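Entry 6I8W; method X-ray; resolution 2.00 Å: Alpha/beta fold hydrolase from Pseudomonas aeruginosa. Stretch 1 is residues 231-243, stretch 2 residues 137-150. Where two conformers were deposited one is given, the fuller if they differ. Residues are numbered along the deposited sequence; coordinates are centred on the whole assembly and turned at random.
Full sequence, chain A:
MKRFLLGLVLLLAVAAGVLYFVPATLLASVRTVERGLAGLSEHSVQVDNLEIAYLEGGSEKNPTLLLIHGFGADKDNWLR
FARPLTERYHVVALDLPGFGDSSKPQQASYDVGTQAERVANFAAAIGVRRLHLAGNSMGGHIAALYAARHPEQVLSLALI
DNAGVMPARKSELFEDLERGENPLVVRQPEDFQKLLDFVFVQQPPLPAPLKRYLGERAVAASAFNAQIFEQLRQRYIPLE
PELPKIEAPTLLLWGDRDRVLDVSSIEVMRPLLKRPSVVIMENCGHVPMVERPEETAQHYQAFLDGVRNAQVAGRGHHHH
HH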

ATOM      1  N   GLN A 231       4.843  16.404   4.038  1.00 50.22           N
ATOM      2  CA  GLN A 231       3.492  16.843   3.701  1.00 53.19           C
ATOM      3  C   GLN A 231       2.432  16.086   4.508  1.00 52.97           C
ATOM      4  O   GLN A 231       1.436  16.663   4.928  1.00 53.40           O
ATOM      5  CB  GLN A 231       3.222  16.665   2.210  1.00 49.64           C
ATOM      6  CG  GLN A 231       4.000  17.614   1.313  1.00 52.81           C
ATOM      7  CD  GLN A 231       3.438  17.625  -0.089  1.00 57.44           C
ATOM      8  OE1 GLN A 231       2.242  17.420  -0.281  1.00 54.10           O
ATOM      9  NE2 GLN A 231       4.298  17.843  -1.077  1.00 60.30           N
ATOM     10  N   LEU A 232       2.639  14.790   4.720  1.00 44.80           N
ATOM     11  CA  LEU A 232       1.667  14.008   5.478  1.00 47.11           C
ATOM     12  C   LEU A 232       1.612  14.524   6.918  1.00 53.04           C
ATOM     13  O   LEU A 232       0.557  14.499   7.558  1.00 51.15           O
ATOM     14  CB  LEU A 232       2.008  12.513   5.443  1.00 40.83           C
ATOM     15  CG  LEU A 232       1.917  11.793   4.089  1.00 44.45           C
ATOM     16  CD1 LEU A 232       2.420  10.367   4.201  1.00 42.36           C
ATOM     17  CD2 LEU A 232       0.482  11.810   3.565  1.00 39.87           C
ATOM     18  N   ARG A 233       2.741  15.022   7.416  1.00 50.71           N
ATOM     19  CA  ARG A 233       2.778  15.608   8.750  1.00 57.89           C
ATOM     20  C   ARG A 233       2.144  16.994   8.779  1.00 53.62           C
ATOM     21  O   ARG A 233       1.330  17.288   9.652  1.00 55.43           O
ATOM     22  CB  ARG A 233       4.215  15.700   9.266  1.00 68.80           C
ATOM     23  CG  ARG A 233       4.916  14.362   9.403  1.00 74.42           C
ATOM     24  CD  ARG A 233       6.309  14.526   9.999  1.00 83.50           C
ATOM     25  NE  ARG A 233       6.273  14.743  11.442  1.00 87.99           N
ATOM     26  CZ  ARG A 233       7.354  14.782  12.214  1.00 89.41           C
ATOM     27  NH1 ARG A 233       8.556  14.624  11.678  1.00 90.52           N
ATOM     28  NH2 ARG A 233       7.234  14.977  13.520  1.00 88.41           N
ATOM     29  N   GLN A 234       2.532  17.846   7.833  1.00 50.42           N
ATOM     30  CA  GLN A 234       2.094  19.249   7.841  1.00 57.65           C
ATOM     31  C   GLN A 234       0.657  19.413   7.357  1.00 56.50           C
ATOM     32  O   GLN A 234      -0.023  20.362   7.737  1.00 59.08           O
ATOM     33  CB  GLN A 234       3.022  20.116   6.982  1.00 58.31           C
ATOM     34  CG  GLN A 234       4.472  20.092   7.414  1.00 63.50           C
ATOM     35  CD  GLN A 234       4.689  20.710   8.779  1.00 75.86           C
ATOM     36  OE1 GLN A 234       3.894  21.535   9.235  1.00 75.93           O
ATOM     37  NE2 GLN A 234       5.773  20.318   9.440  1.00 78.45           N
ATOM     38  N   ARG A 235       0.203  18.493   6.516  1.00 52.09           N
ATOM     39  CA  ARG A 235      -1.130  18.580   5.923  1.00 58.51           C
ATOM     40  C   ARG A 235      -1.989  17.420   6.411  1.00 57.04           C
ATOM     41  O   ARG A 235      -2.839  16.901   5.688  1.00 52.07           O
ATOM     42  CB  ARG A 235      -1.035  18.578   4.396  1.00 52.86           C
ATOM     43  CG  ARG A 235      -0.124  19.685   3.855  1.00 57.54           C
ATOM     44  CD  ARG A 235       0.035  19.645   2.332  1.00 57.99           C
ATOM     45  NE  ARG A 235       1.201  20.433   1.911  1.00 68.82           N
ATOM     46  CZ  ARG A 235       1.476  20.774   0.655  1.00 71.37           C
ATOM     47  NH1 ARG A 235       0.667  20.413  -0.333  1.00 69.54           N
ATOM     48  NH2 ARG A 235       2.561  21.490   0.386  1.00 79.21           N
ATOM     49  N   TYR A 236      -1.757  17.031   7.659  1.00 57.94           N
ATOM     50  CA  TYR A 236      -2.455  15.908   8.276  1.00 54.44           C
ATOM     51  C   TYR A 236      -3.944  16.187   8.399  1.00 51.36           C
ATOM     52  O   TYR A 236      -4.337  17.261   8.808  1.00 53.70           O
ATOM     53  CB  TYR A 236      -1.844  15.625   9.648  1.00 56.57           C
ATOM     54  CG  TYR A 236      -2.496  14.514  10.442  1.00 57.23           C
ATOM     55  CD1 TYR A 236      -2.166  13.188  10.205  1.00 50.73           C
ATOM     56  CD2 TYR A 236      -3.400  14.798  11.467  1.00 52.42           C
ATOM     57  CE1 TYR A 236      -2.740  12.165  10.940  1.00 51.26           C
ATOM     58  CE2 TYR A 236      -3.978  13.781  12.210  1.00 51.78           C
ATOM     59  CZ  TYR A 236      -3.642  12.462  11.933  1.00 52.56           C
ATOM     60  OH  TYR A 236      -4.191  11.434  12.660  1.00 50.50           O
ATOM     61  N   ILE A 237      -4.770  15.217   8.029  1.00 48.25           N
ATOM     62  CA  ILE A 237      -6.216  15.344   8.190  1.00 53.51           C
ATOM     63  C   ILE A 237      -6.729  14.316   9.194  1.00 53.76           C
ATOM     64  O   ILE A 237      -6.704  13.115   8.923  1.00 54.58           O
ATOM     65  CB  ILE A 237      -6.959  15.161   6.848  1.00 52.94           C
ATOM     66  CG1 ILE A 237      -6.476  16.191   5.819  1.00 57.68           C
ATOM     67  CG2 ILE A 237      -8.460  15.248   7.053  1.00 48.85           C
ATOM     68  CD1 ILE A 237      -7.067  15.995   4.428  1.00 51.84           C
ATOM     69  N   PRO A 238      -7.183  14.783  10.365  1.00 52.34           N
ATOM     70  CA  PRO A 238      -7.719  13.858  11.369  1.00 52.34           C
ATOM     71  C   PRO A 238      -8.951  13.123  10.860  1.00 47.28           C
ATOM     72  O   PRO A 238      -9.826  13.736  10.250  1.00 51.25           O
ATOM     73  CB  PRO A 238      -8.071  14.775  12.544  1.00 55.62           C
ATOM     74  CG  PRO A 238      -8.190  16.148  11.946  1.00 59.08           C
ATOM     75  CD  PRO A 238      -7.223  16.188  10.812  1.00 52.71           C
ATOM     76  N   LEU A 239      -9.018  11.818  11.096  1.00 50.32           N
ATOM     77  CA  LEU A 239     -10.181  11.039  10.697  1.00 46.06           C
ATOM     78  C   LEU A 239     -11.337  11.095  11.697  1.00 53.47           C
ATOM     79  O   LEU A 239     -12.486  10.840  11.328  1.00 54.73           O
ATOM     80  CB  LEU A 239      -9.795   9.580  10.490  1.00 42.72           C
ATOM     81  CG  LEU A 239      -9.067   9.248   9.194  1.00 42.33           C
ATOM     82  CD1 LEU A 239      -8.809   7.755   9.143  1.00 34.73           C
ATOM     83  CD2 LEU A 239      -9.892   9.706   7.995  1.00 40.34           C
ATOM     84  N   GLU A 240     -11.034  11.398  12.959  1.00 53.06           N
ATOM     85  CA  GLU A 240     -12.052  11.360  14.011  1.00 52.29           C
ATOM     86  C   GLU A 240     -13.327  12.148  13.647  1.00 55.37           C
ATOM     87  O   GLU A 240     -14.426  11.653  13.871  1.00 55.78           O
ATOM     88  CB  GLU A 240     -11.478  11.852  15.346  1.00 62.63           C
ATOM     89  CG  GLU A 240     -10.504  10.878  16.007  1.00 62.61           C
ATOM     90  CD  GLU A 240      -9.054  11.078  15.565  1.00 64.02           C
ATOM     91  OE1 GLU A 240      -8.811  11.787  14.560  1.00 62.10           O
ATOM     92  OE2 GLU A 240      -8.153  10.531  16.238  1.00 59.17           O
ATOM     93  N   PRO A 241     -13.196  13.367  13.077  1.00 56.94           N
ATOM     94  CA  PRO A 241     -14.443  14.040  12.678  1.00 60.62           C
ATOM     95  C   PRO A 241     -15.094  13.480  11.399  1.00 58.07           C
ATOM     96  O   PRO A 241     -16.216  13.866  11.088  1.00 60.86           O
ATOM     97  CB  PRO A 241     -14.000  15.494  12.443  1.00 64.54           C
ATOM     98  CG  PRO A 241     -12.632  15.611  13.055  1.00 63.99           C
ATOM     99  CD  PRO A 241     -12.031  14.253  12.891  1.00 54.71           C
ATOM    100  N   GLU A 242     -14.396  12.631  10.651  1.00 50.64           N
ATOM    101  CA  GLU A 242     -14.899  12.175   9.352  1.00 53.72           C
ATOM    102  C   GLU A 242     -15.576  10.806   9.401  1.00 52.27           C
ATOM    103  O   GLU A 242     -16.529  10.552   8.660  1.00 52.41           O
ATOM    104  CB  GLU A 242     -13.758  12.143   8.315  1.00 53.74           C
ATOM    105  CG  GLU A 242     -12.908  13.434   8.238  1.00 54.42           C
ATOM    106  CD  GLU A 242     -13.739  14.693   8.021  1.00 67.36           C
ATOM    107  OE1 GLU A 242     -14.756  14.619   7.297  1.00 70.86           O
ATOM    108  OE2 GLU A 242     -13.358  15.767   8.554  1.00 64.89           O
ATOM    109  N   LEU A 243     -15.078   9.923  10.262  1.00 48.46           N
ATOM    110  CA  LEU A 243     -15.610   8.561  10.361  1.00 48.35           C
ATOM    111  C   LEU A 243     -17.135   8.482  10.545  1.00 53.12           C
ATOM    112  O   LEU A 243     -17.763   7.622   9.936  1.00 49.64           O
ATOM    113  CB  LEU A 243     -14.916   7.812  11.499  1.00 50.04           C
ATOM    114  CG  LEU A 243     -13.418   7.614  11.302  1.00 53.11           C
ATOM    115  CD1 LEU A 243     -12.786   7.005  12.529  1.00 56.60           C
ATOM    116  CD2 LEU A 243     -13.188   6.729  10.095  1.00 48.99           C
TER
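Stretch 2 (137-150) SMGGHIAALYAARH

The contact between these two segments is a small, largely apolar packing of a helix against an irregular chain segment, pinned by one side-chain-to-backbone hydrogen bond, from the first turn of the helix to the middle of stretch 1, and it illustrates how a buried polar residue can anchor a stretch of loop that has no regular backbone pairing of its own. Stretch 2 is essentially one helix, running from M138 to R149, with S137 just before it and H150 the first residue to leave helical conformation. Stretch 1 begins as the last turn of a helix, which R235 leaves, and continues as an extended passage through Y236, I237 and P238 before the backbone turns back to helical angles at L239.

The two segments run in the same general direction. L232 lies nearest M138, L239 nearest H141 and E242 nearest A148, with CA atoms 8.8, 7.6 and 6.2 Å apart, so the backbones draw closer toward their C-terminal ends. Along the helix, M138, H141, A144 or L145, and A148 or R149 follow one another at three- or four-residue steps, so that one side of the helix faces stretch 1.

The anchor is H141. Its NE2 donates a hydrogen bond to the backbone O of I237, 2.6 Å away, and the acceptor lies at the edge of the imidazole, near the ring plane. Because I237 is in the extended passage, its carbonyl can be met by a side chain instead of being used within a helix. The same imidazole also directs its edge toward the face of Y236 in an offset aromatic pair, with ring centroids 5.7 Å apart and planes at 61°, while L239 CG comes within 3.6 Å of H141 CD2.

Apolar contacts extend from this anchor in both directions along the helix. Toward its start, L232 CD1 rests 3.7 Å from M138 SD. Farther along, L239 CD2 reaches both A144 CB and L145 CD2, each at 3.8 Å, and I237 CD1 approaches L145 CD1 at 4.1 Å. L145 thus receives two side chains from the loop, and the aliphatic part of a third, since E242 CG lies 3.9 Å from L145 CD2.

At the far end the small side chain of A148 accompanies the closest of the three backbone approaches: its CB is 3.8 Å from E242 O. The whole arrangement buries 490 Å², counting both sides. One short, somewhat bent polar bond and a row of modest apolar contacts together make up the contact between stretch 1 and the helix.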

ATOM      1  N   SER A 137      -2.522   1.461   5.980  1.00 31.64           N
ATOM      2  CA  SER A 137      -1.749   2.583   6.504  0.74 35.40           C
ATOM      3  C   SER A 137      -2.148   3.916   5.859  1.00 36.55           C
ATOM      4  O   SER A 137      -3.293   4.332   5.949  1.00 36.40           O
ATOM      5  CB  SER A 137      -0.263   2.292   6.314  0.74 39.30           C
ATOM      6  OG  SER A 137       0.542   3.104   7.145  0.74 47.53           O
ATOM      7  N   MET A 138      -1.190   4.587   5.216  1.00 35.04           N
ATOM      8  CA  MET A 138      -1.502   5.838   4.500  1.00 32.64           C
ATOM      9  C   MET A 138      -2.657   5.637   3.497  1.00 36.81           C
ATOM     10  O   MET A 138      -3.497   6.512   3.322  1.00 33.70           O
ATOM     11  CB  MET A 138      -0.273   6.374   3.759  1.00 36.17           C
ATOM     12  CG  MET A 138      -0.559   7.663   2.973  1.00 34.27           C
ATOM     13  SD  MET A 138       0.741   8.084   1.793  1.00 39.18           S
ATOM     14  CE  MET A 138       0.517   6.792   0.561  1.00 36.88           C
ATOM     15  N   GLY A 139      -2.680   4.478   2.838  1.00 32.46           N
ATOM     16  CA  GLY A 139      -3.748   4.148   1.903  1.00 28.93           C
ATOM     17  C   GLY A 139      -5.100   3.947   2.587  1.00 32.65           C
ATOM     18  O   GLY A 139      -6.154   4.194   2.005  1.00 31.62           O
ATOM     19  N   GLY A 140      -5.074   3.484   3.832  1.00 30.79           N
ATOM     20  CA  GLY A 140      -6.301   3.365   4.610  1.00 29.98           C
ATOM     21  C   GLY A 140      -6.813   4.739   5.008  1.00 37.51           C
ATOM     22  O   GLY A 140      -8.016   4.985   5.033  1.00 34.32           O
ATOM     23  N   HIS A 141      -5.884   5.637   5.328  1.00 35.35           N
ATOM     24  CA  HIS A 141      -6.233   7.021   5.654  1.00 37.04           C
ATOM     25  C   HIS A 141      -6.981   7.639   4.463  1.00 36.68           C
ATOM     26  O   HIS A 141      -8.045   8.246   4.616  1.00 36.53           O
ATOM     27  CB  HIS A 141      -4.967   7.820   5.996  1.00 33.78           C
ATOM     28  CG  HIS A 141      -5.231   9.144   6.651  1.00 38.87           C
ATOM     29  ND1 HIS A 141      -4.222   9.936   7.162  1.00 43.90           N
ATOM     30  CD2 HIS A 141      -6.387   9.810   6.886  1.00 40.69           C
ATOM     31  CE1 HIS A 141      -4.747  11.034   7.683  1.00 44.52           C
ATOM     32  NE2 HIS A 141      -6.057  10.984   7.525  1.00 43.38           N
ATOM     33  N   ILE A 142      -6.416   7.442   3.277  1.00 36.21           N
ATOM     34  CA  ILE A 142      -7.001   7.888   2.013  1.00 35.21           C
ATOM     35  C   ILE A 142      -8.357   7.213   1.713  1.00 36.24           C
ATOM     36  O   ILE A 142      -9.313   7.873   1.306  1.00 34.28           O
ATOM     37  CB  ILE A 142      -6.017   7.598   0.852  1.00 39.09           C
ATOM     38  CG1 ILE A 142      -4.792   8.528   0.945  1.00 37.05           C
ATOM     39  CG2 ILE A 142      -6.713   7.704  -0.507  1.00 32.34           C
ATOM     40  CD1 ILE A 142      -3.584   8.022   0.125  1.00 34.50           C
ATOM     41  N   ALA A 143      -8.430   5.898   1.905  1.00 30.86           N
ATOM     42  CA  ALA A 143      -9.671   5.157   1.656  1.00 33.57           C
ATOM     43  C   ALA A 143     -10.804   5.646   2.554  1.00 33.88           C
ATOM     44  O   ALA A 143     -11.950   5.749   2.128  1.00 34.76           O
ATOM     45  CB  ALA A 143      -9.465   3.669   1.874  1.00 30.10           C
ATOM     46  N   ALA A 144     -10.488   5.917   3.813  1.00 32.13           N
ATOM     47  CA  ALA A 144     -11.518   6.392   4.733  1.00 36.31           C
ATOM     48  C   ALA A 144     -12.092   7.728   4.254  1.00 43.34           C
ATOM     49  O   ALA A 144     -13.301   7.938   4.318  1.00 39.05           O
ATOM     50  CB  ALA A 144     -10.966   6.520   6.144  1.00 43.36           C
ATOM     51  N   LEU A 145     -11.239   8.617   3.747  1.00 41.35           N
ATOM     52  CA  LEU A 145     -11.724   9.922   3.279  1.00 46.33           C
ATOM     53  C   LEU A 145     -12.582   9.786   2.020  1.00 41.12           C
ATOM     54  O   LEU A 145     -13.577  10.485   1.863  1.00 42.38           O
ATOM     55  CB  LEU A 145     -10.565  10.887   3.019  1.00 42.39           C
ATOM     56  CG  LEU A 145      -9.855  11.378   4.278  1.00 44.48           C
ATOM     57  CD1 LEU A 145      -8.648  12.230   3.895  1.00 51.47           C
ATOM     58  CD2 LEU A 145     -10.818  12.144   5.193  1.00 45.50           C
ATOM     59  N   TYR A 146     -12.183   8.892   1.123  1.00 36.92           N
ATOM     60  CA  TYR A 146     -12.983   8.582  -0.056  1.00 35.28           C
ATOM     61  C   TYR A 146     -14.388   8.144   0.384  1.00 38.88           C
ATOM     62  O   TYR A 146     -15.395   8.668  -0.106  1.00 39.36           O
ATOM     63  CB  TYR A 146     -12.273   7.489  -0.878  1.00 36.28           C
ATOM     64  CG  TYR A 146     -12.836   7.129  -2.249  1.00 37.36           C
ATOM     65  CD1 TYR A 146     -14.099   7.531  -2.661  1.00 47.41           C
ATOM     66  CD2 TYR A 146     -12.094   6.343  -3.121  1.00 40.26           C
ATOM     67  CE1 TYR A 146     -14.597   7.172  -3.914  1.00 43.88           C
ATOM     68  CE2 TYR A 146     -12.577   5.987  -4.367  1.00 39.01           C
ATOM     69  CZ  TYR A 146     -13.829   6.396  -4.756  1.00 43.93           C
ATOM     70  OH  TYR A 146     -14.296   6.027  -6.001  1.00 42.77           O
ATOM     71  N   ALA A 147     -14.449   7.194   1.316  1.00 40.83           N
ATOM     72  CA  ALA A 147     -15.726   6.675   1.812  1.00 43.76           C
ATOM     73  C   ALA A 147     -16.572   7.754   2.489  1.00 48.04           C
ATOM     74  O   ALA A 147     -17.802   7.720   2.410  1.00 47.34           O
ATOM     75  CB  ALA A 147     -15.494   5.501   2.780  1.00 36.36           C
ATOM     76  N   ALA A 148     -15.922   8.700   3.164  1.00 41.45           N
ATOM     77  CA  ALA A 148     -16.650   9.757   3.867  1.00 43.73           C
ATOM     78  C   ALA A 148     -17.153  10.800   2.884  1.00 46.56           C
ATOM     79  O   ALA A 148     -18.201  11.406   3.087  1.00 53.16           O
ATOM     80  CB  ALA A 148     -15.770  10.406   4.928  1.00 45.79           C
ATOM     81  N   ARG A 149     -16.392  11.006   1.813  1.00 45.73           N
ATOM     82  CA  ARG A 149     -16.705  12.045   0.830  1.00 54.53           C
ATOM     83  C   ARG A 149     -17.633  11.578  -0.284  1.00 52.74           C
ATOM     84  O   ARG A 149     -18.390  12.365  -0.836  1.00 57.03           O
ATOM     85  CB  ARG A 149     -15.418  12.585   0.214  1.00 55.93           C
ATOM     86  CG  ARG A 149     -14.571  13.389   1.173  1.00 60.34           C
ATOM     87  CD  ARG A 149     -13.210  13.650   0.567  1.00 60.21           C
ATOM     88  NE  ARG A 149     -12.385  14.513   1.404  1.00 58.93           N
ATOM     89  CZ  ARG A 149     -11.152  14.882   1.082  1.00 62.69           C
ATOM     90  NH1 ARG A 149     -10.609  14.445  -0.051  1.00 57.20           N
ATOM     91  NH2 ARG A 149     -10.460  15.675   1.889  1.00 61.08           N
ATOM     92  N   HIS A 150     -17.589  10.294  -0.609  1.00 45.11           N
ATOM     93  CA  HIS A 150     -18.386   9.779  -1.717  1.00 47.56           C
ATOM     94  C   HIS A 150     -19.155   8.543  -1.306  1.00 48.48           C
ATOM     95  O   HIS A 150     -18.908   7.469  -1.841  1.00 48.81           O
ATOM     96  CB  HIS A 150     -17.494   9.452  -2.922  1.00 55.37           C
ATOM     97  CG  HIS A 150     -16.707  10.619  -3.431  1.00 54.67           C
ATOM     98  ND1 HIS A 150     -17.271  11.627  -4.183  1.00 64.94           N
ATOM     99  CD2 HIS A 150     -15.400  10.943  -3.290  1.00 55.86           C
ATOM    100  CE1 HIS A 150     -16.344  12.518  -4.489  1.00 67.36           C
ATOM    101  NE2 HIS A 150     -15.202  12.128  -3.957  1.00 66.19           N
TER